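Local coordinates for protein aminotransferase class-III (PDB 6K8H) that belongs to the class-III aminotransferases, is also named an omega-transaminase, and carries (5-hydroxy-4,6-dimethylpyridin-3-yl)methyl dihydrogen phosphate in its pocket, at residues I88-D93 / A320-M325; I135-A140 / M300-P305; R240-T245 / T274-A279; A361-Q366 / A439-A444; Q366-G371 / H375-Q380. All coordinates share one frame; numbering follows the deposited sequence.

Interactions 1 and 2 are buried packing contacts without hydrogen bonds between their segments, and both also touch the second subunit. Interaction 3 is partly buried and polar. An arginine on a helix grips the approach to a strand of the seven-stranded sheet. Interaction 3 touches interaction 2: its L277 packs on A137 and M300. Interactions 4 and 5 are both partly buried and lie on the other side of the chain's centre from interactions 1 and 2. They share Q366. The loop A361-Q366 packs on a helix by apolar contacts alone, then runs into the hairpin of interaction 5. There backbone hydrogen bonds dominate, and glutamine, threonine and histidine side chains line one face.

Interaction 1 (I88-D93 / A320-M325); sequences IRQLAD and ANPVTM
Q90 reaches from helix 81-91 to P322 and V323, which begin helix 322-334. The contact sets the side of one helix against the N-capped start of another. The CB of Q90 points toward helix 322-334. Its CG is anti to the backbone N (chi1 -178°) and lies 4.0 Å from P322 CB. V323 CG2 is 4.3 Å from the same Q90 CG. The chain then bends at chi2, which lays the amide over the proline. CD comes to 3.7 Å from P322 CB. At the tip, NE2 approaches P322 CB to 3.5 Å, a van der Waals contact, not a hydrogen bond. That nitrogen donates a hydrogen bond to G94 O, just past the segment. The amide is thus tied to the loop after its own helix while one face of it lies against P322 CB.

L91 adds a looser apolar contact to V323. H103 of helix 102-114 touches both Q90 and P322. L91 also packs on I88 of the second subunit, so the contact lies beside the dimer interface.

P322 and V323 are the first two residues of the helix that N321 caps. T324 N donates to N321 OD1 at 2.9 Å along an almost straight line (176°). The acceptor is met from above its carbonyl plane. In return N321 ND2 donates to T324 OG1 at 3.0 Å.

Interaction 2 (I135-A140 / M300-P305); sequences IKAARA and MSVFDP
A137 and V302 lie closest across the contact, with their CA atoms 6.3 Å apart. A137 is on helix 127-142, which packs beside the seven-stranded mixed sheet of this aminotransferase fold. V302 is in a short 3-10 segment, 301-303, that follows helix 297-300. Its bonds span three residues: F303 N donates to M300 O and D304 N to S301 O. In helix 127-142 they span four, as in A140 N to K136 O. A137 and A140 are one turn apart, and the CB of each points toward the 3-10 segment. Their small methyls let the two backbones come near.

V302 sits against both alanines. Its CG2 is 3.7 Å from A137 CB. Its CG1 turns to the helix backbone, 4.0 Å from A137 O. F303 comes from the next position. Its CG is anti to the carbonyl carbon (chi1 -66°), which swings the ring tip back to the helix. There CZ is 3.6 Å from A137 CB, and CE2 is almost as near. V302 CG2 also lies over one ring face of F303, off toward the rim.

L277 of strand 277-281 touches A137 from the sheet. On the same helix, K136 and R139 form salt bridges to E162 and D159 of the second subunit. Toward the C-terminal side of the helix, A140 CB meets V302 CB at 4.0 Å.

Interaction 3 (R240-T245 / T274-A279); sequences RLREIT and TPDLTA
R242 of helix 235-248 binds D276 and T274 at the approach to strand 277-281. The helix belongs to a beta-alpha-beta crossover: it joins the parallel strands 216-221 and 251-255 of the large mixed sheet. Strand 277-281 lies next to 251-255, so the contact ties the crossover helix to the loop that leads into the neighbouring strand.

The first interaction is a salt bridge. R242 meets the carboxylate of D276 end-on with two nitrogens. NH2 donates to OD2 at 2.9 Å, on the syn side of that oxygen. NH1 donates to OD1 at 3.2 Å and meets it from above the carboxylate plane. The two flat groups are turned 69° apart, so this is not a flat, coplanar pair. D276 OD2 also accepts from L252 N of strand 251-255, which helps fix the carboxylate beside the sheet.

The second is a hydrogen bond to the backbone. NH1 donates to T274 O at 3.0 Å, in the carbonyl plane and near the guanidinium plane. The side chain of R242 bends twice. The bend at chi2 brings CD to 3.4 Å from T274 O; the one at chi3 turns the guanidinium to its partners.

The third lies within the helix. T245, one turn on, accepts from the arginine through OG1. The bond from R242 NH2 to T245 OG1 is weak, 3.1 Å long and bent to 128°.

Interaction 4 (A361-Q366 / A439-A444); sequences AGVPGQ and AALQDA
A Schellman motif ends helix 337-361 and sets A361 and V363 against L441 of helix 427-445. G362 is the residue that leaves the helix. Its positive phi of 70° turns the chain, and two bonds run back into the last helical turn. The turn places A361 before it and V363 after it, both with CB directed toward helix 427-445.

L441 is the shared apolar partner. Its CG is anti to the backbone N (chi1 -158°), and the branched end reaches across to the loop. CD2 takes both neighbours: it lies 3.9 Å from A361 CB and 4.0 Å from V363 CG2. V363 and L441 lie alongside, pointing opposite ways, and touch methyl to methyl. No hydrogen bond joins the two segments.

The packing continues on the helix that the motif closes. L358 touches both V363 and L441, and V357 also touches L441. R445, one turn beyond L441, lies against A361 and V363. The contact thus joins the end of one helix to the side of the C-terminal one. The second branch of the leucine completes it: L441 CD1 lies 4.1 Å from V363 CG1.

Interaction 5 (Q366-G371 / H375-Q380); sequences QVTGYG and HIHLHQ
Q366, T368, H375 and H377 share one face of the hairpin formed by strands 366-370 and 373-377. Q366 pairs with H377 and T368 with H375, both as antiparallel hydrogen-bonded pairs. H377 N donates to Q366 O at 2.9 Å, and H375 N to T368 O at the same length. The reverse bonds close each pair.

On this face Q366 and H377 run aslant, with amide and ring 73° apart. Q366 CG lies 3.7 Å from H377 CB. CG of Q366 stands between the backbone N and the carbonyl carbon (chi1 57°), and the chain extends beyond it. This carries NE2 past H377 to H379 O, a bond of 3.1 Å that meets the oxygen from above its carbonyl plane. The same NE2 also donates to R381 O. T368 crosses H377 at about a right angle. Its OG1 sits at the edge of the imidazole, 3.1 Å from H377 NE2, and is hydrogen-bonded to G229 O. T368 and H375 point the same way, side by side, with OG1 of T368 3.4 Å from H375 CB. The ring of H375 turns off and receives H377 CE1 over one face.

V367 and I376, a non-hydrogen-bonded pair, occupy the other face. Both pack on V354 of helix 337-361, while I376 also meets F433 and F437 of helix 427-445. Strand 373-377 is the middle one of three, with 366-370 and 418-420 on its two sides.

Interaction 1 (I88-D93 / A320-M325)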
# COMPACT_ATOMS: atom_id res chain seq x y z
N ILE B 88 10.21 11.91 -15.92
CA ILE B 88 11.28 12.93 -15.80
C ILE B 88 10.65 14.33 -15.91
O ILE B 88 11.04 15.20 -15.16
CB ILE B 88 12.40 12.66 -16.81
CG1 ILE B 88 13.24 11.46 -16.38
CG2 ILE B 88 13.25 13.90 -17.02
CD1 ILE B 88 14.14 10.91 -17.45
N ARG B 89 9.69 14.50 -16.82
CA ARG B 89 8.97 15.77 -16.91
C ARG B 89 8.31 16.11 -15.57
O ARG B 89 8.36 17.27 -15.12
CB ARG B 89 7.91 15.73 -18.01
CG ARG B 89 8.39 16.10 -19.40
CD ARG B 89 7.21 16.43 -20.32
NE ARG B 89 6.40 15.25 -20.63
CZ ARG B 89 6.73 14.33 -21.54
NH1 ARG B 89 7.87 14.44 -22.22
NH2 ARG B 89 5.94 13.28 -21.76
N GLN B 90 7.69 15.11 -14.93
CA GLN B 90 6.97 15.37 -13.68
C GLN B 90 7.93 15.70 -12.54
O GLN B 90 7.61 16.53 -11.68
CB GLN B 90 6.10 14.17 -13.30
CG GLN B 90 5.28 14.41 -12.03
CD GLN B 90 4.37 15.61 -12.16
OE1 GLN B 90 3.73 15.82 -13.19
NE2 GLN B 90 4.30 16.41 -11.10
N LEU B 91 9.10 15.06 -12.53
CA LEU B 91 10.05 15.23 -11.43
C LEU B 91 10.41 16.70 -11.24
O LEU B 91 10.60 17.16 -10.11
CB LEU B 91 11.32 14.43 -11.66
CG LEU B 91 11.31 12.90 -11.63
CD1 LEU B 91 12.71 12.37 -11.87
CD2 LEU B 91 10.79 12.41 -10.32
N ALA B 92 10.50 17.44 -12.35
CA ALA B 92 10.78 18.86 -12.28
C ALA B 92 9.69 19.63 -11.55
O ALA B 92 9.94 20.74 -11.06
CB ALA B 92 10.97 19.41 -13.69
N ASP B 93 8.47 19.09 -11.48
CA ASP B 93 7.34 19.75 -10.83
C ASP B 93 7.14 19.33 -9.38
O ASP B 93 6.41 20.02 -8.66
CB ASP B 93 6.04 19.47 -11.60
CG ASP B 93 5.92 20.29 -12.87
OD1 ASP B 93 6.76 21.19 -13.10
OD2 ASP B 93 4.96 20.04 -13.65
N ALA B 320 -2.65 8.71 -5.39
CA ALA B 320 -2.74 9.58 -6.56
C ALA B 320 -1.55 10.55 -6.64
O ALA B 320 -1.67 11.65 -7.17
CB ALA B 320 -4.06 10.36 -6.58
N ASN B 321 -0.38 10.13 -6.16
CA ASN B 321 0.79 10.96 -6.33
C ASN B 321 1.06 11.16 -7.82
O ASN B 321 0.74 10.29 -8.64
CB ASN B 321 2.00 10.35 -5.63
CG ASN B 321 2.55 9.15 -6.37
OD1 ASN B 321 3.35 9.29 -7.30
ND2 ASN B 321 2.12 7.95 -5.97
N PRO B 322 1.56 12.33 -8.21
CA PRO B 322 1.65 12.63 -9.66
C PRO B 322 2.60 11.73 -10.42
O PRO B 322 2.40 11.51 -11.62
CB PRO B 322 2.11 14.09 -9.68
CG PRO B 322 1.61 14.65 -8.38
CD PRO B 322 1.75 13.53 -7.38
N VAL B 323 3.64 11.18 -9.79
CA VAL B 323 4.51 10.29 -10.54
C VAL B 323 3.74 9.05 -10.99
O VAL B 323 3.73 8.71 -12.18
CB VAL B 323 5.76 9.93 -9.73
CG1 VAL B 323 6.55 8.88 -10.48
CG2 VAL B 323 6.59 11.18 -9.52
N THR B 324 3.09 8.36 -10.05
CA THR B 324 2.29 7.20 -10.41
C THR B 324 1.18 7.56 -11.40
O THR B 324 0.92 6.80 -12.34
CB THR B 324 1.68 6.56 -9.17
OG1 THR B 324 2.72 6.16 -8.28
CG2 THR B 324 0.79 5.34 -9.53
N MET B 325 0.55 8.73 -11.23
CA MET B 325 -0.55 9.10 -12.12
C MET B 325 -0.06 9.33 -13.54
O MET B 325 -0.69 8.89 -14.50
CB MET B 325 -1.26 10.34 -11.59
CG MET B 325 -1.95 10.12 -10.24
SD MET B 325 -3.31 8.93 -10.25
CE MET B 325 -2.46 7.40 -9.81

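Interaction 2 (I135-A140 / M300-P305)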
# COMPACT_ATOMS: atom_id res chain seq x y z
N ILE B 135 -13.52 -3.93 -0.09
CA ILE B 135 -14.23 -4.64 0.97
C ILE B 135 -14.83 -3.65 1.96
O ILE B 135 -15.99 -3.80 2.38
CB ILE B 135 -13.27 -5.62 1.67
CG1 ILE B 135 -13.05 -6.83 0.76
CG2 ILE B 135 -13.83 -6.01 3.06
CD1 ILE B 135 -11.79 -7.63 1.08
N LYS B 136 -14.06 -2.64 2.34
CA LYS B 136 -14.53 -1.61 3.30
C LYS B 136 -15.70 -0.82 2.70
O LYS B 136 -16.66 -0.55 3.41
CB LYS B 136 -13.35 -0.75 3.74
CG LYS B 136 -12.38 -1.47 4.67
CD LYS B 136 -11.05 -0.78 4.86
CE LYS B 136 -11.18 0.68 5.25
NZ LYS B 136 -11.06 0.88 6.71
N ALA B 137 -15.62 -0.49 1.41
CA ALA B 137 -16.72 0.23 0.78
C ALA B 137 -17.99 -0.60 0.81
O ALA B 137 -19.07 -0.07 1.09
CB ALA B 137 -16.36 0.60 -0.66
N ALA B 138 -17.87 -1.90 0.54
CA ALA B 138 -19.04 -2.77 0.55
C ALA B 138 -19.64 -2.88 1.94
O ALA B 138 -20.87 -2.89 2.09
CB ALA B 138 -18.67 -4.16 0.02
N ARG B 139 -18.80 -2.98 2.97
CA ARG B 139 -19.33 -2.97 4.33
C ARG B 139 -20.07 -1.66 4.62
O ARG B 139 -21.15 -1.68 5.22
CB ARG B 139 -18.21 -3.18 5.35
CG ARG B 139 -17.60 -4.59 5.37
CD ARG B 139 -17.09 -4.96 6.76
NE ARG B 139 -16.08 -6.02 6.74
CZ ARG B 139 -14.76 -5.80 6.76
NH1 ARG B 139 -14.29 -4.56 6.79
NH2 ARG B 139 -13.91 -6.82 6.74
N ALA B 140 -19.50 -0.52 4.22
CA ALA B 140 -20.15 0.76 4.50
C ALA B 140 -21.43 0.93 3.72
O ALA B 140 -22.37 1.57 4.19
CB ALA B 140 -19.21 1.93 4.18
N MET B 300 -19.66 3.75 -4.83
CA MET B 300 -18.51 4.58 -4.51
C MET B 300 -18.89 5.81 -3.68
O MET B 300 -18.00 6.43 -3.10
CB MET B 300 -17.80 5.00 -5.80
CG MET B 300 -17.16 3.83 -6.55
SD MET B 300 -15.71 3.21 -5.70
CE MET B 300 -14.65 4.65 -5.88
N SER B 301 -20.19 6.15 -3.59
CA SER B 301 -20.60 7.31 -2.80
C SER B 301 -20.27 7.18 -1.32
O SER B 301 -20.27 8.20 -0.61
CB SER B 301 -22.09 7.56 -2.98
OG SER B 301 -22.83 6.49 -2.42
N VAL B 302 -19.97 5.98 -0.82
CA VAL B 302 -19.55 5.84 0.58
C VAL B 302 -18.27 6.63 0.85
O VAL B 302 -17.96 6.93 2.00
CB VAL B 302 -19.37 4.35 0.96
CG1 VAL B 302 -20.66 3.59 0.71
CG2 VAL B 302 -18.20 3.71 0.20
N PHE B 303 -17.50 6.95 -0.20
CA PHE B 303 -16.26 7.70 -0.07
C PHE B 303 -16.43 9.22 -0.23
O PHE B 303 -15.49 9.97 0.06
CB PHE B 303 -15.27 7.25 -1.14
CG PHE B 303 -14.81 5.83 -0.98
CD1 PHE B 303 -14.07 5.44 0.13
CD2 PHE B 303 -15.08 4.90 -1.97
CE1 PHE B 303 -13.63 4.14 0.25
CE2 PHE B 303 -14.63 3.59 -1.85
CZ PHE B 303 -13.91 3.22 -0.73
N ASP B 304 -17.58 9.67 -0.70
CA ASP B 304 -17.78 11.07 -1.05
C ASP B 304 -17.72 11.95 0.19
O ASP B 304 -18.56 11.79 1.09
CB ASP B 304 -19.14 11.20 -1.75
CG ASP B 304 -19.42 12.59 -2.29
OD1 ASP B 304 -18.75 13.55 -1.90
OD2 ASP B 304 -20.36 12.72 -3.12
N PRO B 305 -16.77 12.88 0.29
CA PRO B 305 -16.69 13.74 1.48
C PRO B 305 -17.47 15.03 1.36
O PRO B 305 -17.44 15.84 2.30
CB PRO B 305 -15.19 14.02 1.57
CG PRO B 305 -14.78 14.16 0.09
CD PRO B 305 -15.67 13.17 -0.66

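Interaction 3 (R240-T245 / T274-A279)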
# COMPACT_ATOMS: atom_id res chain seq x y z
N ARG B 240 -24.84 -16.25 -13.24
CA ARG B 240 -25.68 -16.59 -12.10
C ARG B 240 -25.17 -15.96 -10.81
O ARG B 240 -25.98 -15.59 -9.94
CB ARG B 240 -25.78 -18.11 -11.98
CG ARG B 240 -26.64 -18.71 -13.09
CD ARG B 240 -26.58 -20.22 -13.11
NE ARG B 240 -26.91 -20.81 -11.81
CZ ARG B 240 -27.18 -22.09 -11.63
NH1 ARG B 240 -27.17 -22.93 -12.66
NH2 ARG B 240 -27.46 -22.55 -10.41
N LEU B 241 -23.85 -15.84 -10.66
CA LEU B 241 -23.30 -15.12 -9.52
C LEU B 241 -23.76 -13.66 -9.53
O LEU B 241 -24.13 -13.12 -8.48
CB LEU B 241 -21.76 -15.20 -9.53
CG LEU B 241 -21.03 -14.46 -8.39
CD1 LEU B 241 -21.43 -15.01 -7.03
CD2 LEU B 241 -19.50 -14.51 -8.57
N ARG B 242 -23.73 -13.02 -10.71
CA ARG B 242 -24.22 -11.65 -10.80
C ARG B 242 -25.70 -11.57 -10.40
O ARG B 242 -26.11 -10.67 -9.66
CB ARG B 242 -23.99 -11.09 -12.20
CG ARG B 242 -24.69 -9.75 -12.49
CD ARG B 242 -24.00 -8.56 -11.80
NE ARG B 242 -24.32 -8.50 -10.37
CZ ARG B 242 -23.96 -7.51 -9.56
NH1 ARG B 242 -23.24 -6.49 -10.01
NH2 ARG B 242 -24.31 -7.55 -8.28
N GLU B 243 -26.51 -12.53 -10.86
CA GLU B 243 -27.94 -12.49 -10.56
C GLU B 243 -28.20 -12.65 -9.06
O GLU B 243 -28.99 -11.91 -8.47
CB GLU B 243 -28.70 -13.57 -11.34
CG GLU B 243 -28.73 -13.35 -12.84
CD GLU B 243 -29.94 -12.54 -13.29
OE1 GLU B 243 -30.25 -11.52 -12.65
OE2 GLU B 243 -30.58 -12.93 -14.30
N ILE B 244 -27.52 -13.61 -8.43
CA ILE B 244 -27.86 -13.88 -7.03
C ILE B 244 -27.35 -12.76 -6.13
O ILE B 244 -28.02 -12.39 -5.16
CB ILE B 244 -27.34 -15.26 -6.58
CG1 ILE B 244 -27.84 -15.58 -5.16
CG2 ILE B 244 -25.82 -15.34 -6.62
CD1 ILE B 244 -27.60 -17.01 -4.73
N THR B 245 -26.16 -12.20 -6.43
CA THR B 245 -25.69 -11.07 -5.61
C THR B 245 -26.59 -9.86 -5.79
O THR B 245 -26.88 -9.15 -4.82
CB THR B 245 -24.24 -10.71 -5.94
OG1 THR B 245 -24.08 -10.54 -7.35
CG2 THR B 245 -23.29 -11.79 -5.43
N THR B 274 -21.09 -7.15 -15.31
CA THR B 274 -20.84 -5.83 -14.75
C THR B 274 -20.76 -5.94 -13.23
O THR B 274 -21.80 -6.06 -12.57
CB THR B 274 -21.95 -4.85 -15.14
OG1 THR B 274 -22.16 -4.90 -16.56
CG2 THR B 274 -21.60 -3.44 -14.71
N PRO B 275 -19.57 -5.88 -12.63
CA PRO B 275 -19.49 -5.92 -11.17
C PRO B 275 -19.92 -4.58 -10.58
O PRO B 275 -20.06 -3.58 -11.28
CB PRO B 275 -18.01 -6.21 -10.89
CG PRO B 275 -17.29 -5.68 -12.12
CD PRO B 275 -18.25 -5.85 -13.28
N ASP B 276 -20.12 -4.59 -9.27
CA ASP B 276 -20.42 -3.34 -8.58
C ASP B 276 -19.15 -2.56 -8.30
O ASP B 276 -19.13 -1.32 -8.41
CB ASP B 276 -21.18 -3.64 -7.29
CG ASP B 276 -22.47 -4.41 -7.56
OD1 ASP B 276 -23.35 -3.86 -8.26
OD2 ASP B 276 -22.59 -5.57 -7.09
N LEU B 277 -18.08 -3.27 -7.95
CA LEU B 277 -16.76 -2.67 -7.75
C LEU B 277 -15.72 -3.52 -8.46
O LEU B 277 -15.90 -4.71 -8.68
CB LEU B 277 -16.37 -2.56 -6.27
CG LEU B 277 -17.23 -1.65 -5.37
CD1 LEU B 277 -16.78 -1.75 -3.94
CD2 LEU B 277 -17.21 -0.20 -5.84
N THR B 278 -14.60 -2.87 -8.78
CA THR B 278 -13.42 -3.51 -9.33
C THR B 278 -12.20 -2.99 -8.60
O THR B 278 -12.05 -1.77 -8.42
CB THR B 278 -13.28 -3.25 -10.83
OG1 THR B 278 -14.47 -3.65 -11.52
CG2 THR B 278 -12.12 -4.05 -11.39
N ALA B 279 -11.34 -3.91 -8.15
CA ALA B 279 -10.01 -3.61 -7.64
C ALA B 279 -9.00 -3.79 -8.78
O ALA B 279 -9.11 -4.72 -9.57
CB ALA B 279 -9.64 -4.52 -6.46

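Interaction 4 (A361-Q366 / A439-A444)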
# COMPACT_ATOMS: atom_id res chain seq x y z
N ALA B 361 6.85 -34.04 -28.09
CA ALA B 361 7.64 -34.75 -27.06
C ALA B 361 6.83 -35.91 -26.44
O ALA B 361 7.40 -36.65 -25.67
CB ALA B 361 8.13 -33.80 -26.01
N GLY B 362 5.55 -36.02 -26.74
CA GLY B 362 4.79 -37.05 -26.06
C GLY B 362 4.56 -36.79 -24.59
O GLY B 362 4.37 -37.74 -23.82
N VAL B 363 4.60 -35.54 -24.16
CA VAL B 363 4.47 -35.16 -22.75
C VAL B 363 3.06 -34.64 -22.55
O VAL B 363 2.67 -33.66 -23.20
CB VAL B 363 5.51 -34.09 -22.36
CG1 VAL B 363 5.30 -33.63 -20.91
CG2 VAL B 363 6.93 -34.64 -22.56
N PRO B 364 2.25 -35.25 -21.68
CA PRO B 364 0.91 -34.73 -21.43
C PRO B 364 0.96 -33.31 -20.86
O PRO B 364 1.81 -32.98 -20.03
CB PRO B 364 0.32 -35.72 -20.42
CG PRO B 364 1.10 -36.99 -20.64
CD PRO B 364 2.48 -36.54 -21.00
N GLY B 365 0.07 -32.47 -21.35
CA GLY B 365 0.03 -31.11 -20.84
C GLY B 365 -1.02 -30.31 -21.58
O GLY B 365 -1.67 -30.79 -22.51
N GLN B 366 -1.14 -29.06 -21.16
CA GLN B 366 -2.11 -28.15 -21.75
C GLN B 366 -1.62 -26.74 -21.46
O GLN B 366 -0.73 -26.53 -20.64
CB GLN B 366 -3.52 -28.38 -21.20
CG GLN B 366 -3.59 -28.26 -19.69
CD GLN B 366 -4.91 -28.71 -19.11
OE1 GLN B 366 -5.98 -28.26 -19.54
NE2 GLN B 366 -4.85 -29.58 -18.10
N ALA B 439 13.78 -27.36 -25.31
CA ALA B 439 15.04 -27.81 -24.72
C ALA B 439 14.90 -28.10 -23.23
O ALA B 439 15.47 -29.07 -22.72
CB ALA B 439 16.12 -26.76 -24.97
N ALA B 440 14.12 -27.28 -22.51
CA ALA B 440 13.95 -27.48 -21.07
C ALA B 440 13.19 -28.76 -20.77
O ALA B 440 13.47 -29.44 -19.77
CB ALA B 440 13.22 -26.28 -20.46
N LEU B 441 12.19 -29.08 -21.58
CA LEU B 441 11.47 -30.34 -21.43
C LEU B 441 12.42 -31.52 -21.62
O LEU B 441 12.43 -32.47 -20.81
CB LEU B 441 10.31 -30.37 -22.42
CG LEU B 441 9.08 -31.26 -22.23
CD1 LEU B 441 8.50 -31.09 -20.83
CD2 LEU B 441 8.05 -30.92 -23.31
N GLN B 442 13.28 -31.44 -22.63
CA GLN B 442 14.25 -32.54 -22.86
C GLN B 442 15.14 -32.66 -21.62
O GLN B 442 15.28 -33.78 -21.10
CB GLN B 442 15.04 -32.28 -24.14
CG GLN B 442 14.19 -32.40 -25.39
CD GLN B 442 14.85 -31.83 -26.62
OE1 GLN B 442 16.03 -31.49 -26.61
NE2 GLN B 442 14.08 -31.70 -27.69
N ASP B 443 15.65 -31.54 -21.12
CA ASP B 443 16.46 -31.55 -19.90
C ASP B 443 15.73 -32.21 -18.74
O ASP B 443 16.29 -33.06 -18.04
CB ASP B 443 16.83 -30.13 -19.50
CG ASP B 443 17.79 -29.49 -20.45
OD1 ASP B 443 18.29 -30.14 -21.39
OD2 ASP B 443 18.07 -28.31 -20.21
N ALA B 444 14.48 -31.82 -18.51
CA ALA B 444 13.75 -32.32 -17.36
C ALA B 444 13.54 -33.82 -17.45
O ALA B 444 13.45 -34.50 -16.42
CB ALA B 444 12.40 -31.60 -17.24

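Interaction 5 (Q366-G371 / H375-Q380)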
# COMPACT_ATOMS: atom_id res chain seq x y z
N GLN B 366 -1.14 -29.06 -21.16
CA GLN B 366 -2.11 -28.15 -21.75
C GLN B 366 -1.62 -26.74 -21.46
O GLN B 366 -0.73 -26.53 -20.64
CB GLN B 366 -3.52 -28.38 -21.20
CG GLN B 366 -3.59 -28.26 -19.69
CD GLN B 366 -4.91 -28.71 -19.11
OE1 GLN B 366 -5.98 -28.26 -19.54
NE2 GLN B 366 -4.85 -29.58 -18.10
N VAL B 367 -2.16 -25.79 -22.20
CA VAL B 367 -1.80 -24.39 -22.00
C VAL B 367 -3.09 -23.60 -21.93
O VAL B 367 -3.91 -23.66 -22.86
CB VAL B 367 -0.89 -23.84 -23.11
CG1 VAL B 367 -0.36 -22.48 -22.70
CG2 VAL B 367 0.27 -24.80 -23.37
N THR B 368 -3.28 -22.86 -20.84
CA THR B 368 -4.39 -21.94 -20.72
C THR B 368 -3.88 -20.52 -20.91
O THR B 368 -2.68 -20.26 -20.83
CB THR B 368 -5.11 -22.06 -19.36
OG1 THR B 368 -4.19 -21.79 -18.29
CG2 THR B 368 -5.70 -23.44 -19.20
N GLY B 369 -4.80 -19.60 -21.16
CA GLY B 369 -4.41 -18.20 -21.24
C GLY B 369 -5.40 -17.38 -22.04
O GLY B 369 -6.31 -17.90 -22.68
N TYR B 370 -5.18 -16.07 -21.98
CA TYR B 370 -6.03 -15.12 -22.68
C TYR B 370 -5.23 -13.84 -22.89
O TYR B 370 -4.45 -13.44 -22.02
CB TYR B 370 -7.32 -14.82 -21.90
CG TYR B 370 -8.31 -14.04 -22.74
CD1 TYR B 370 -8.20 -12.66 -22.88
CD2 TYR B 370 -9.31 -14.70 -23.45
CE1 TYR B 370 -9.07 -11.96 -23.68
CE2 TYR B 370 -10.19 -14.00 -24.25
CZ TYR B 370 -10.06 -12.64 -24.37
OH TYR B 370 -10.93 -11.95 -25.17
N GLY B 371 -5.43 -13.19 -24.03
CA GLY B 371 -4.64 -12.01 -24.33
C GLY B 371 -3.16 -12.34 -24.18
O GLY B 371 -2.67 -13.33 -24.73
N HIS B 375 -0.46 -19.85 -19.08
CA HIS B 375 -0.08 -20.77 -18.01
C HIS B 375 0.14 -22.15 -18.64
O HIS B 375 -0.79 -22.70 -19.24
CB HIS B 375 -1.19 -20.84 -16.94
CG HIS B 375 -0.71 -21.28 -15.58
ND1 HIS B 375 0.16 -22.33 -15.40
CD2 HIS B 375 -1.01 -20.82 -14.34
CE1 HIS B 375 0.39 -22.50 -14.11
NE2 HIS B 375 -0.30 -21.59 -13.44
N ILE B 376 1.37 -22.67 -18.52
CA ILE B 376 1.69 -24.03 -18.97
C ILE B 376 1.37 -25.01 -17.86
O ILE B 376 1.64 -24.75 -16.68
CB ILE B 376 3.17 -24.14 -19.39
CG1 ILE B 376 3.56 -23.00 -20.33
CG2 ILE B 376 3.43 -25.49 -20.05
CD1 ILE B 376 5.06 -22.99 -20.68
N HIS B 377 0.78 -26.14 -18.22
CA HIS B 377 0.43 -27.20 -17.30
C HIS B 377 1.01 -28.51 -17.82
O HIS B 377 0.86 -28.82 -19.00
CB HIS B 377 -1.09 -27.33 -17.18
CG HIS B 377 -1.77 -26.04 -16.86
ND1 HIS B 377 -1.81 -25.52 -15.59
CD2 HIS B 377 -2.46 -25.17 -17.65
CE1 HIS B 377 -2.50 -24.38 -15.60
NE2 HIS B 377 -2.89 -24.15 -16.84
N LEU B 378 1.66 -29.27 -16.93
CA LEU B 378 2.26 -30.55 -17.31
C LEU B 378 1.38 -31.72 -16.89
O LEU B 378 1.86 -32.77 -16.43
CB LEU B 378 3.67 -30.66 -16.74
CG LEU B 378 4.52 -29.50 -17.25
CD1 LEU B 378 5.98 -29.67 -16.89
CD2 LEU B 378 4.38 -29.33 -18.77
N HIS B 379 0.07 -31.53 -17.03
CA HIS B 379 -0.93 -32.56 -16.81
C HIS B 379 -2.11 -32.24 -17.72
O HIS B 379 -2.17 -31.18 -18.34
CB HIS B 379 -1.36 -32.63 -15.34
CG HIS B 379 -2.04 -31.38 -14.88
ND1 HIS B 379 -3.34 -31.07 -15.22
CD2 HIS B 379 -1.59 -30.35 -14.11
CE1 HIS B 379 -3.67 -29.91 -14.68
NE2 HIS B 379 -2.62 -29.45 -14.01
N GLN B 380 -3.06 -33.18 -17.80
CA GLN B 380 -4.23 -33.00 -18.63
C GLN B 380 -5.52 -33.07 -17.82
O GLN B 380 -6.56 -33.52 -18.32
CB GLN B 380 -4.23 -34.01 -19.78
CG GLN B 380 -3.26 -33.57 -20.89
CD GLN B 380 -3.13 -34.56 -22.02
OE1 GLN B 380 -3.27 -35.77 -21.84
NE2 GLN B 380 -2.84 -34.05 -23.22